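Local atomic coordinates of MxaA (Stigmatella aurantiaca, PDB entry 4W4T), a protein that carries a terminal reductase domain, the part in this chain, which binds NADPH and serves the myxalamid polyketide-nonribosomal peptide pathway. Residues R82-V87 with V118-D123. Residues are numbered along the deposited sequence; the frame is centred on the assembly and turned at random.
Sequences RIYCLV and VPVRGD
Val118 lays its CB over one face of the Tyr84 ring, 4.0 Å from the centroid in a CH-pi contact, while its CG1 reaches the ring rim, 3.5 Å from Tyr84 CE2. CG2 of Val120 meets the same ring at its edge, near the ring plane, 3.7 Å from Tyr84 CD2. With CG anti to its carbonyl carbon (chi1 -70°), Tyr84 runs its ring alongside Val118, both side chains pointing the same way. Further along this face, Leu86 CD1 packs against Val120 CG1 and Gly122 CA. On the opposite face Val87 CG1 lies beside Pro119 CB at 3.8 Å. The backbones pair as parallel strands, five hydrogen bonds running in alternation from Val118 N to Ile83 O, through Cys85 and Val120, to Gly122 N on Val87 O. Pro119 fits here because its position gives no N-H to strand 82-87; its CA instead makes a C-H...O contact with Cys85 O. The two strands and helix 92-105 form a beta-alpha-beta unit of the Rossmann fold, and strand 117-121 is an edge strand of its parallel sheet. Arg82 bends at chi3 (-62°), and its NH2 donates a hydrogen bond of 2.6 Å to Tyr84 OH, the hydroxyl tilted 22° from the guanidinium plane; NH1 adds a weak one and also touches Val118 CG2. A leucine in place of Tyr84 would probably leave this guanidinium without its hydroxyl partner and strip Val118 of the flat surface beneath it. Helix 92-105 packs on the Cys85, Val87 and Pro119 face through Met96, Arg98 and Ile99. Beyond the strand, Asp123, which binds NADPH in another structure of this protein, though none is bound to this chain here, is held by a hydrogen bond from Gly125 N to its OD1, with a long, weak ion pair from OD2 to Arg88.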
# COMPACT_ATOMS: atom_id res chain seq x y z
N ARG A 82 22.75 15.64 30.49
CA ARG A 82 21.40 15.12 30.59
C ARG A 82 20.81 15.11 29.18
O ARG A 82 20.99 16.07 28.44
CB ARG A 82 20.55 15.96 31.56
CG ARG A 82 21.05 15.86 33.01
CD ARG A 82 20.12 16.51 34.01
NE ARG A 82 19.99 17.94 33.76
CZ ARG A 82 18.87 18.52 33.36
NH1 ARG A 82 17.77 17.79 33.19
NH2 ARG A 82 18.84 19.83 33.15
N ILE A 83 20.17 14.02 28.80
CA ILE A 83 19.66 13.88 27.44
C ILE A 83 18.16 14.07 27.41
O ILE A 83 17.40 13.17 27.75
CB ILE A 83 20.00 12.49 26.82
CG1 ILE A 83 21.45 12.07 27.10
CG2 ILE A 83 19.67 12.49 25.32
CD1 ILE A 83 22.51 12.99 26.51
N TYR A 84 17.74 15.26 27.00
CA TYR A 84 16.33 15.55 26.78
C TYR A 84 15.86 14.84 25.52
O TYR A 84 16.47 15.01 24.46
CB TYR A 84 16.09 17.05 26.66
CG TYR A 84 16.28 17.81 27.96
CD1 TYR A 84 17.55 18.04 28.48
CD2 TYR A 84 15.19 18.30 28.66
CE1 TYR A 84 17.72 18.74 29.67
CE2 TYR A 84 15.35 19.00 29.84
CZ TYR A 84 16.61 19.21 30.35
OH TYR A 84 16.75 19.92 31.53
N CYS A 85 14.79 14.07 25.63
CA CYS A 85 14.27 13.30 24.50
C CYS A 85 12.84 13.68 24.12
O CYS A 85 11.91 13.41 24.87
CB CYS A 85 14.33 11.81 24.81
SG CYS A 85 16.00 11.20 25.03
N LEU A 86 12.68 14.25 22.94
CA LEU A 86 11.36 14.63 22.46
C LEU A 86 10.54 13.37 22.19
O LEU A 86 10.99 12.47 21.48
CB LEU A 86 11.48 15.48 21.20
CG LEU A 86 10.20 16.16 20.71
CD1 LEU A 86 9.84 17.32 21.62
CD2 LEU A 86 10.38 16.62 19.28
N VAL A 87 9.34 13.29 22.75
CA VAL A 87 8.52 12.10 22.62
C VAL A 87 7.03 12.42 22.71
O VAL A 87 6.61 13.20 23.58
CB VAL A 87 8.90 11.04 23.71
CG1 VAL A 87 8.75 11.65 25.12
CG2 VAL A 87 8.06 9.78 23.56
N VAL A 118 15.60 12.76 30.00
CA VAL A 118 14.52 13.66 30.33
C VAL A 118 13.53 13.78 29.20
O VAL A 118 13.82 14.50 28.23
CB VAL A 118 15.06 15.09 30.64
CG1 VAL A 118 13.91 16.01 31.04
CG2 VAL A 118 16.14 15.04 31.67
N PRO A 119 12.41 13.06 29.30
CA PRO A 119 11.50 13.21 28.19
C PRO A 119 10.92 14.62 28.11
O PRO A 119 10.74 15.31 29.12
CB PRO A 119 10.40 12.21 28.48
CG PRO A 119 10.93 11.26 29.40
CD PRO A 119 12.04 11.97 30.19
N VAL A 120 10.69 15.07 26.88
CA VAL A 120 10.02 16.31 26.61
C VAL A 120 8.82 15.92 25.79
O VAL A 120 8.97 15.40 24.69
CB VAL A 120 10.95 17.31 25.86
CG1 VAL A 120 10.19 18.62 25.51
CG2 VAL A 120 12.19 17.61 26.68
N ARG A 121 7.63 16.11 26.34
CA ARG A 121 6.40 15.80 25.60
C ARG A 121 6.31 16.71 24.38
O ARG A 121 6.43 17.93 24.51
CB ARG A 121 5.14 16.01 26.44
CG ARG A 121 4.94 15.09 27.61
CD ARG A 121 3.68 15.52 28.35
NE ARG A 121 2.55 15.60 27.42
CZ ARG A 121 1.43 16.28 27.64
NH1 ARG A 121 1.27 16.95 28.77
NH2 ARG A 121 0.47 16.28 26.72
N GLY A 122 6.06 16.12 23.21
CA GLY A 122 6.07 16.89 21.99
C GLY A 122 6.06 16.07 20.72
O GLY A 122 6.05 14.83 20.74
N ASP A 123 6.09 16.78 19.60
CA ASP A 123 5.77 16.21 18.30
C ASP A 123 6.54 17.00 17.26
O ASP A 123 6.29 18.18 17.06
CB ASP A 123 4.27 16.28 18.03
CG ASP A 123 3.84 15.50 16.80
OD1 ASP A 123 4.69 15.20 15.92
OD2 ASP A 123 2.63 15.20 16.70